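Local coordinates for polymeric immunoglobulin receptor (PDB 4NOB), which probably binds polymeric immunoglobulins for transport across epithelial cells, the first of its immunoglobulin-like domains being the part described here, at residues 8-14 against 106-112; 37-41 against 52-57; 16-22 against 83-88. All coordinates share one frame; numbering follows the deposited sequence.

In the fold
All three contacts lie in a single V-type immunoglobulin domain, on whose sheets the contact centres stand about 15 to 20 Å apart. Contact 1 is the widest closure, joining the beginning of the modelled chain to strand 105-114; contact 3 falls within its span, and contact 2 within that of contact 3. Contacts 1 and 3 share strand 13-17, the one using its beginning and the other the turn after it, and V14 CG1 packs on V22 CG1. Contact 2 works at strand 39-44, across the chain's centre from the other two. Its W41 reaches both V109 and I83, so one core side chain touches all three regions of the beta sandwich.

Contact 1: 8-14 against 106-112; sequences IFGPQEV and SFDVSLE. With MG (magnesium ion), chain C.
F107 lays one ring face against the extended backbone of F9 and G10 and fills the corner where the chain turns at P11, with P11 C and Q12 N at the ring's edge. Its ring is thrown toward 8-14 with CG anti to the backbone N (chi1 179°), and G10 N lies over the ring centre, 3.4 Å above the plane. G10 CA rests on that same face, 4.0 Å from the F107 ring centroid. Glycine suits the place, since a side chain pointing toward F107 would crowd the ring and strike P11 CD. At the root of the ring, I8 CG2 packs on F107 CB at 3.6 Å. Beyond this the chains become parallel strand neighbours, the pairing of the N-terminal strand with the last strand that V-set immunoglobulin domains use. S110 N bonds to Q12 O, V14 N to S110 O (2.8 Å) and E112 N to V14 O, all nearly straight. The two methyls of V14 let one residue cover two bumps: CG2 meets V109 CG1 at 3.9 Å, and CG1 meets L111 CD1 at 3.7 Å. V109 continues inward to W41. E112 instead points outward: its OE2, also bonded to S114 OG, binds a magnesium ion at 2.1 Å, and four waters also bind the ion.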
loop_
_atom_site.group_PDB
_atom_site.type_symbol
_atom_site.label_atom_id
_atom_site.label_comp_id
_atom_site.label_asym_id
_atom_site.label_seq_id
_atom_site.Cartn_x
_atom_site.Cartn_y
_atom_site.Cartn_z
ATOM N N ILE A 8 9.664 7.326 5.880
ATOM C CA ILE A 8 8.613 7.011 4.920
ATOM C C ILE A 8 7.461 7.965 5.153
ATOM O O ILE A 8 7.058 8.246 6.305
ATOM C CB ILE A 8 8.173 5.557 5.029
ATOM C CG1 ILE A 8 9.318 4.527 5.160
ATOM C CG2 ILE A 8 7.230 5.205 3.871
ATOM C CD1 ILE A 8 10.287 4.524 3.993
ATOM N N PHE A 9 6.874 8.457 4.085
ATOM C CA PHE A 9 5.656 9.262 4.106
ATOM C C PHE A 9 4.666 8.735 3.065
ATOM O O PHE A 9 5.094 8.210 2.004
ATOM C CB PHE A 9 5.913 10.778 3.912
ATOM C CG PHE A 9 4.722 11.668 4.078
ATOM C CD1 PHE A 9 4.010 11.727 5.247
ATOM C CD2 PHE A 9 4.194 12.397 3.032
ATOM C CE1 PHE A 9 2.897 12.541 5.403
ATOM C CE2 PHE A 9 3.127 13.188 3.170
ATOM C CZ PHE A 9 2.431 13.297 4.319
ATOM N N GLY A 10 3.410 8.943 3.260
ATOM C CA GLY A 10 2.358 8.517 2.332
ATOM C C GLY A 10 1.069 9.190 2.767
ATOM O O GLY A 10 1.106 10.140 3.530
ATOM N N PRO A 11 -0.060 8.739 2.255
ATOM C CA PRO A 11 -1.344 9.336 2.621
ATOM C C PRO A 11 -1.842 8.674 3.919
ATOM O O PRO A 11 -2.117 7.483 3.980
ATOM C CB PRO A 11 -2.210 8.936 1.454
ATOM C CG PRO A 11 -1.634 7.645 0.938
ATOM C CD PRO A 11 -0.212 7.618 1.322
ATOM N N GLN A 12 -2.030 9.445 4.970
ATOM C CA GLN A 12 -2.427 8.933 6.265
ATOM C C GLN A 12 -3.802 8.265 6.172
ATOM O O GLN A 12 -4.042 7.251 6.806
ATOM C CB GLN A 12 -2.459 10.110 7.267
ATOM C CG GLN A 12 -2.879 9.712 8.669
ATOM C CD GLN A 12 -2.992 10.918 9.622
ATOM O OE1 GLN A 12 -2.603 12.051 9.254
ATOM N NE2 GLN A 12 -3.624 10.710 10.727
ATOM N N GLU A 13 -4.732 8.886 5.434
ATOM C CA GLU A 13 -6.024 8.334 5.222
ATOM C C GLU A 13 -6.373 8.424 3.799
ATOM O O GLU A 13 -6.078 9.412 3.096
ATOM C CB GLU A 13 -7.030 9.076 6.092
ATOM C CG GLU A 13 -8.321 8.277 6.168
ATOM C CD GLU A 13 -9.424 8.892 5.391
ATOM O OE1 GLU A 13 -9.110 9.581 4.390
ATOM O OE2 GLU A 13 -10.609 8.672 5.799
ATOM N N VAL A 14 -6.861 7.300 3.255
ATOM C CA VAL A 14 -7.327 7.223 1.888
ATOM C C VAL A 14 -8.797 6.838 1.905
ATOM O O VAL A 14 -9.144 5.877 2.549
ATOM C CB VAL A 14 -6.549 6.157 1.076
ATOM C CG1 VAL A 14 -7.129 6.037 -0.318
ATOM C CG2 VAL A 14 -5.047 6.529 1.034
ATOM N N SER A 106 8.502 1.911 7.761
ATOM C CA SER A 106 7.123 1.889 7.264
ATOM C C SER A 106 6.301 3.072 7.657
ATOM O O SER A 106 6.733 3.904 8.484
ATOM C CB SER A 106 6.448 0.654 7.733
ATOM O OG SER A 106 6.271 0.686 9.140
ATOM N N PHE A 107 5.167 3.241 6.945
ATOM C CA PHE A 107 4.225 4.303 7.116
ATOM C C PHE A 107 2.827 3.737 7.157
ATOM O O PHE A 107 2.500 2.889 6.311
ATOM C CB PHE A 107 4.383 5.355 6.035
ATOM C CG PHE A 107 3.418 6.480 6.153
ATOM C CD1 PHE A 107 3.720 7.645 6.896
ATOM C CD2 PHE A 107 2.194 6.452 5.488
ATOM C CE1 PHE A 107 2.812 8.652 6.967
ATOM C CE2 PHE A 107 1.302 7.450 5.634
ATOM C CZ PHE A 107 1.613 8.588 6.336
ATOM N N ASP A 108 2.009 4.168 8.122
ATOM C CA ASP A 108 0.630 3.632 8.341
ATOM C C ASP A 108 -0.350 4.416 7.455
ATOM O O ASP A 108 -0.425 5.643 7.518
ATOM C CB ASP A 108 0.230 3.797 9.783
ATOM C CG ASP A 108 1.047 2.947 10.714
ATOM O OD1 ASP A 108 1.873 2.086 10.367
ATOM O OD2 ASP A 108 0.887 3.279 11.931
ATOM N N VAL A 109 -1.151 3.649 6.729
ATOM C CA VAL A 109 -2.197 4.154 5.850
ATOM C C VAL A 109 -3.536 3.572 6.303
ATOM O O VAL A 109 -3.684 2.321 6.381
ATOM C CB VAL A 109 -1.890 3.770 4.413
ATOM C CG1 VAL A 109 -3.018 4.248 3.503
ATOM C CG2 VAL A 109 -0.565 4.297 3.944
ATOM N N SER A 110 -4.546 4.402 6.565
ATOM C CA SER A 110 -5.860 3.928 6.864
ATOM C C SER A 110 -6.681 4.039 5.572
ATOM O O SER A 110 -6.779 5.092 4.935
ATOM C CB SER A 110 -6.436 4.846 7.891
ATOM O OG SER A 110 -7.833 4.641 8.078
ATOM N N LEU A 111 -7.200 2.890 5.110
ATOM C CA LEU A 111 -7.983 2.894 3.874
ATOM C C LEU A 111 -9.454 2.704 4.281
ATOM O O LEU A 111 -9.788 1.714 4.946
ATOM C CB LEU A 111 -7.510 1.751 2.968
ATOM C CG LEU A 111 -8.274 1.520 1.686
ATOM C CD1 LEU A 111 -8.300 2.742 0.799
ATOM C CD2 LEU A 111 -7.721 0.273 0.968
ATOM N N GLU A 112 -10.309 3.614 3.844
ATOM C CA GLU A 112 -11.732 3.510 4.085
ATOM C C GLU A 112 -12.422 3.384 2.744
ATOM O O GLU A 112 -12.316 4.295 1.915
ATOM C CB GLU A 112 -12.327 4.721 4.822
ATOM C CG GLU A 112 -13.877 4.714 4.773
ATOM C CD GLU A 112 -14.606 3.571 5.541
ATOM O OE1 GLU A 112 -14.011 2.969 6.477
ATOM O OE2 GLU A 112 -15.827 3.316 5.213
HETATM MG MG MG C . -17.306 2.083 6.116
HETATM O O HOH W 1 8.265 6.582 8.605
HETATM O O HOH W 2 -3.113 6.215 9.287
HETATM O O HOH W 3 -15.935 1.085 7.156
HETATM O O HOH W 4 -18.583 3.474 5.176
HETATM O O HOH W 5 -17.480 0.863 4.601
HETATM O O HOH W 6 -17.454 3.588 7.631
#

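Contact 2: 37-41 against 52-57; sequences TRKYW and TLISSN
R38 runs from beside N57 as far as T52, its CG anti to the backbone N (chi1 174°) and its chain extended to NE, which carries the guanidinium toward T52. NH2 donates to T52 OG1 at 3.3 Å almost in the guanidinium plane, a bent bond (N-H...O 136°), and NH1 bonds to G99 O. N57 OD1 also comes in at the edge of that plane, 3.2 Å from R38 CD. At K39, whose NZ curls back to T37 O, the backbone is gripped twice by one serine. K39 N donates straight to S56 OG (2.9 Å), and S56 N returns a bond to K39 O; the small hydroxyl-bearing side chain suits a spot just past the end of strand 54-55. Y40 faces S55 as a non-hydrogen-bonded pair, its CB over one face of the R38 guanidinium, toward its rim. W41 then turns inward, with CB against I54 CG2 at 3.7 Å, while NE1 bonds to Y64 OH and the side chain touches C96 of the C26-C96 disulfide. W41 N donates to I54 O; W41 O accepts from L53 N (2.9 Å) and weakly from I54 N. Two residues opposite one make a classic beta bulge, set here beside the core tryptophan of an immunoglobulin V-type fold.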
loop_
_atom_site.group_PDB
_atom_site.type_symbol
_atom_site.label_atom_id
_atom_site.label_comp_id
_atom_site.label_asym_id
_atom_site.label_seq_id
_atom_site.Cartn_x
_atom_site.Cartn_y
_atom_site.Cartn_z
ATOM N N THR A 37 15.948 -1.757 -2.290
ATOM C CA THR A 37 15.477 -2.701 -1.285
ATOM C C THR A 37 14.081 -3.157 -1.605
ATOM O O THR A 37 13.355 -2.524 -2.411
ATOM C CB THR A 37 15.611 -2.165 0.100
ATOM O OG1 THR A 37 15.590 -3.290 1.027
ATOM C CG2 THR A 37 14.607 -1.142 0.473
ATOM N N ARG A 38 13.635 -4.217 -0.936
ATOM C CA ARG A 38 12.241 -4.697 -1.049
ATOM C C ARG A 38 11.258 -3.599 -0.610
ATOM O O ARG A 38 11.450 -2.925 0.409
ATOM C CB ARG A 38 12.056 -5.937 -0.186
ATOM C CG ARG A 38 10.653 -6.450 -0.083
ATOM C CD ARG A 38 10.631 -7.700 0.748
ATOM N NE ARG A 38 9.257 -8.239 0.991
ATOM C CZ ARG A 38 8.506 -7.961 2.052
ATOM N NH1 ARG A 38 8.909 -7.262 3.103
ATOM N NH2 ARG A 38 7.316 -8.559 2.096
ATOM N N LYS A 39 10.217 -3.397 -1.407
ATOM C CA LYS A 39 9.088 -2.587 -1.051
ATOM C C LYS A 39 7.909 -3.470 -0.811
ATOM O O LYS A 39 7.693 -4.486 -1.487
ATOM C CB LYS A 39 8.719 -1.659 -2.209
ATOM C CG LYS A 39 9.832 -0.960 -2.932
ATOM C CD LYS A 39 10.688 -0.059 -2.128
ATOM C CE LYS A 39 11.782 0.713 -2.822
ATOM N NZ LYS A 39 12.687 -0.177 -3.571
ATOM N N TYR A 40 7.023 -3.042 0.104
ATOM C CA TYR A 40 5.817 -3.851 0.408
ATOM C C TYR A 40 4.622 -2.996 0.766
ATOM O O TYR A 40 4.748 -1.860 1.208
ATOM C CB TYR A 40 6.102 -4.883 1.527
ATOM C CG TYR A 40 6.450 -4.289 2.842
ATOM C CD1 TYR A 40 5.472 -3.819 3.728
ATOM C CD2 TYR A 40 7.763 -4.091 3.244
ATOM C CE1 TYR A 40 5.817 -3.226 4.919
ATOM C CE2 TYR A 40 8.069 -3.482 4.427
ATOM C CZ TYR A 40 7.084 -3.029 5.271
ATOM O OH TYR A 40 7.364 -2.477 6.530
ATOM N N TRP A 41 3.461 -3.632 0.661
ATOM C CA TRP A 41 2.183 -3.145 1.115
ATOM C C TRP A 41 1.612 -4.322 1.913
ATOM O O TRP A 41 1.450 -5.407 1.394
ATOM C CB TRP A 41 1.298 -2.772 -0.037
ATOM C CG TRP A 41 -0.118 -2.416 0.239
ATOM C CD1 TRP A 41 -1.206 -3.183 -0.081
ATOM C CD2 TRP A 41 -0.636 -1.212 0.841
ATOM N NE1 TRP A 41 -2.377 -2.565 0.290
ATOM C CE2 TRP A 41 -2.045 -1.314 0.809
ATOM C CE3 TRP A 41 -0.050 -0.061 1.369
ATOM C CZ2 TRP A 41 -2.887 -0.305 1.266
ATOM C CZ3 TRP A 41 -0.886 0.929 1.815
ATOM C CH2 TRP A 41 -2.284 0.795 1.750
ATOM N N THR A 52 1.710 -9.244 4.285
ATOM C CA THR A 52 2.033 -8.766 2.935
ATOM C C THR A 52 0.992 -9.114 1.971
ATOM O O THR A 52 0.594 -10.297 1.832
ATOM C CB THR A 52 3.368 -9.265 2.446
ATOM O OG1 THR A 52 4.359 -8.926 3.405
ATOM C CG2 THR A 52 3.805 -8.604 1.124
ATOM N N LEU A 53 0.512 -8.111 1.223
ATOM C CA LEU A 53 -0.428 -8.302 0.148
ATOM C C LEU A 53 0.210 -8.110 -1.236
ATOM O O LEU A 53 -0.221 -8.762 -2.195
ATOM C CB LEU A 53 -1.616 -7.306 0.246
ATOM C CG LEU A 53 -2.440 -7.527 1.524
ATOM C CD1 LEU A 53 -3.444 -6.410 1.657
ATOM C CD2 LEU A 53 -3.103 -8.909 1.554
ATOM N N ILE A 54 1.255 -7.307 -1.326
ATOM C CA ILE A 54 1.992 -7.164 -2.600
ATOM C C ILE A 54 3.377 -6.720 -2.286
ATOM O O ILE A 54 3.552 -5.932 -1.295
ATOM C CB ILE A 54 1.187 -6.233 -3.599
ATOM C CG1 ILE A 54 1.886 -6.215 -4.923
ATOM C CG2 ILE A 54 0.982 -4.866 -3.020
ATOM C CD1 ILE A 54 0.999 -5.589 -6.045
ATOM N N SER A 55 4.402 -7.167 -2.999
ATOM C CA SER A 55 5.706 -6.684 -2.775
ATOM C C SER A 55 6.479 -6.579 -4.115
ATOM O O SER A 55 6.114 -7.257 -5.120
ATOM C CB SER A 55 6.456 -7.561 -1.754
ATOM O OG SER A 55 6.898 -8.746 -2.482
ATOM N N SER A 56 7.555 -5.841 -4.075
ATOM C CA SER A 56 8.413 -5.608 -5.233
ATOM C C SER A 56 9.212 -6.868 -5.630
ATOM O O SER A 56 9.849 -6.817 -6.712
ATOM C CB SER A 56 9.359 -4.430 -5.058
ATOM O OG SER A 56 10.253 -4.665 -3.977
ATOM N N ASN A 57 9.235 -7.943 -4.827
ATOM C CA ASN A 57 9.850 -9.193 -5.286
ATOM C C ASN A 57 8.849 -9.884 -6.204
ATOM O O ASN A 57 9.137 -10.989 -6.706
ATOM C CB ASN A 57 10.151 -10.072 -4.097
ATOM C CG ASN A 57 11.177 -9.480 -3.126
ATOM O OD1 ASN A 57 10.999 -9.515 -1.874
ATOM N ND2 ASN A 57 12.250 -8.936 -3.678
HETATM O O HOH W 7 7.587 -10.751 -0.441
HETATM O O HOH W 8 11.878 -2.146 -5.590
#

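Contact 3: 16-22 against 83-88; sequences SIEGDSV and IEQLTQ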
loop_
_atom_site.group_PDB
_atom_site.type_symbol
_atom_site.label_atom_id
_atom_site.label_comp_id
_atom_site.label_asym_id
_atom_site.label_seq_id
_atom_site.Cartn_x
_atom_site.Cartn_y
_atom_site.Cartn_z
ATOM N N SER A 16 -12.309 6.097 -0.305
ATOM C CA SER A 16 -12.811 5.707 -1.605
ATOM C C SER A 16 -14.207 5.169 -1.449
ATOM O O SER A 16 -14.774 5.089 -0.330
ATOM C CB SER A 16 -11.903 4.639 -2.167
ATOM O OG SER A 16 -12.124 4.562 -3.590
ATOM N N ILE A 17 -14.814 4.843 -2.594
ATOM C CA ILE A 17 -16.109 4.206 -2.690
ATOM C C ILE A 17 -15.968 2.882 -3.390
ATOM O O ILE A 17 -15.103 2.674 -4.278
ATOM C CB ILE A 17 -17.047 5.122 -3.494
ATOM C CG1 ILE A 17 -17.194 6.501 -2.797
ATOM C CG2 ILE A 17 -18.386 4.507 -3.675
ATOM C CD1 ILE A 17 -17.783 6.396 -1.432
ATOM N N GLU A 18 -16.842 1.953 -3.087
ATOM C CA GLU A 18 -16.848 0.649 -3.746
ATOM C C GLU A 18 -16.883 0.767 -5.246
ATOM O O GLU A 18 -17.656 1.558 -5.799
ATOM C CB GLU A 18 -18.032 -0.259 -3.364
ATOM C CG GLU A 18 -18.199 -0.733 -1.959
ATOM C CD GLU A 18 -18.811 -2.130 -1.958
ATOM O OE1 GLU A 18 -19.875 -2.321 -2.648
ATOM O OE2 GLU A 18 -18.329 -2.998 -1.233
ATOM N N GLY A 19 -15.962 0.048 -5.865
ATOM C CA GLY A 19 -15.779 0.089 -7.333
ATOM C C GLY A 19 -14.637 0.918 -7.815
ATOM O O GLY A 19 -14.215 0.710 -8.984
ATOM N N ASP A 20 -14.171 1.868 -7.001
ATOM C CA ASP A 20 -13.139 2.787 -7.277
ATOM C C ASP A 20 -11.793 2.010 -7.295
ATOM O O ASP A 20 -11.636 0.859 -6.762
ATOM C CB ASP A 20 -12.986 3.845 -6.182
ATOM C CG ASP A 20 -13.917 5.045 -6.227
ATOM O OD1 ASP A 20 -14.695 5.175 -7.143
ATOM O OD2 ASP A 20 -13.716 5.904 -5.231
ATOM N N SER A 21 -10.780 2.733 -7.769
ATOM C CA SER A 21 -9.374 2.435 -7.707
ATOM C C SER A 21 -8.691 3.512 -6.909
ATOM O O SER A 21 -9.101 4.708 -6.903
ATOM C CB SER A 21 -8.790 2.443 -9.095
ATOM O OG SER A 21 -9.330 1.489 -9.985
ATOM N N VAL A 22 -7.581 3.116 -6.275
ATOM C CA VAL A 22 -6.709 4.061 -5.634
ATOM C C VAL A 22 -5.254 3.871 -6.057
ATOM O O VAL A 22 -4.870 2.822 -6.557
ATOM C CB VAL A 22 -6.739 4.037 -4.131
ATOM C CG1 VAL A 22 -8.080 4.509 -3.603
ATOM C CG2 VAL A 22 -6.345 2.667 -3.639
ATOM N N ILE A 83 -4.508 -0.202 -6.416
ATOM C CA ILE A 83 -5.504 -1.174 -5.974
ATOM C C ILE A 83 -6.804 -0.839 -6.619
ATOM O O ILE A 83 -7.284 0.263 -6.467
ATOM C CB ILE A 83 -5.679 -1.247 -4.428
ATOM C CG1 ILE A 83 -4.295 -1.198 -3.685
ATOM C CG2 ILE A 83 -6.439 -2.509 -4.082
ATOM C CD1 ILE A 83 -4.500 -0.943 -2.237
ATOM N N GLU A 84 -7.361 -1.791 -7.327
ATOM C CA GLU A 84 -8.562 -1.607 -8.126
ATOM C C GLU A 84 -9.709 -2.451 -7.608
ATOM O O GLU A 84 -9.555 -3.331 -6.802
ATOM C CB GLU A 84 -8.316 -1.867 -9.617
ATOM C CG GLU A 84 -7.098 -1.090 -10.052
ATOM C CD GLU A 84 -6.163 -1.727 -10.983
ATOM O OE1 GLU A 84 -6.491 -2.879 -11.448
ATOM O OE2 GLU A 84 -5.109 -0.985 -11.265
ATOM N N GLN A 85 -10.903 -2.176 -8.124
ATOM C CA GLN A 85 -12.095 -2.978 -7.783
ATOM C C GLN A 85 -12.306 -3.047 -6.291
ATOM O O GLN A 85 -12.543 -4.078 -5.726
ATOM C CB GLN A 85 -12.021 -4.362 -8.412
ATOM C CG GLN A 85 -11.944 -4.248 -9.912
ATOM C CD GLN A 85 -11.839 -5.603 -10.559
ATOM O OE1 GLN A 85 -12.733 -6.441 -10.366
ATOM N NE2 GLN A 85 -10.700 -5.871 -11.255
ATOM N N LEU A 86 -12.185 -1.883 -5.637
ATOM C CA LEU A 86 -12.301 -1.831 -4.190
ATOM C C LEU A 86 -13.658 -2.228 -3.741
ATOM O O LEU A 86 -14.668 -1.952 -4.422
ATOM C CB LEU A 86 -11.925 -0.463 -3.676
ATOM C CG LEU A 86 -10.481 -0.060 -3.871
ATOM C CD1 LEU A 86 -10.274 1.363 -3.576
ATOM C CD2 LEU A 86 -9.519 -0.854 -2.951
ATOM N N THR A 87 -13.723 -2.862 -2.611
ATOM C CA THR A 87 -15.009 -3.043 -1.922
ATOM C C THR A 87 -14.855 -2.640 -0.469
ATOM O O THR A 87 -13.774 -2.346 0.082
ATOM C CB THR A 87 -15.538 -4.481 -1.985
ATOM O OG1 THR A 87 -14.856 -5.278 -1.013
ATOM C CG2 THR A 87 -15.420 -5.026 -3.367
ATOM N N GLN A 88 -15.999 -2.576 0.268
ATOM C CA GLN A 88 -15.953 -2.313 1.664
ATOM C C GLN A 88 -15.024 -3.233 2.442
ATOM O O GLN A 88 -14.460 -2.841 3.459
ATOM C CB GLN A 88 -17.323 -2.286 2.295
ATOM C CG GLN A 88 -18.293 -1.283 1.765
ATOM C CD GLN A 88 -19.617 -1.468 2.414
ATOM O OE1 GLN A 88 -20.418 -2.377 1.915
ATOM N NE2 GLN A 88 -19.927 -0.686 3.329
HETATM O O HOH W 9 -11.656 0.004 -9.961
#
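E18 reaches over the backbone of L86, T87 and Q88 like a bracket. Its CB lies 3.9 Å from L86 O; CG, anti to the carbonyl carbon (chi1 -63°), lies 3.6 Å from Q88 N, where the side chain crosses that of Q88 at a slant; the bend at chi2 then swings the carboxylate onto the chain, with CD also 3.6 Å from Q88 N. At the tip, OE2 takes the Q88 N-H on its anti lone pair at 2.8 Å, almost straight (171°), and comes within 3.2 Å of T87 CB. Glutamate suits this place because it is long enough to span the gap and ends in an acceptor. With an alanine here, the backbone N-H of Q88 would probably be left without its carboxylate mate, and 83-88 less firmly tied to the 16-22 turn.

That turn is a type II beta turn from I17 to D20. Its third residue, G19, has a positive phi (102°) at which a side chain would press on the preceding carbonyl. G19 N donates to L86 O at 2.8 Å, and L86 N answers to D20 O. A water links G19 O, S21 OG and Q85 N. On the core side, L86 CD1 packs on V22 CG1 at 3.8 Å, the two side chains crossing at about a right angle, and V22 forms an antiparallel hydrogen-bonded pair with I83.

The turn thus carries the chain from strand 13-17, in the sheet of strand 105-114, over to strand 22-27 beside strand 78-83 in the other sheet, while L86 plugs the end between them against V113.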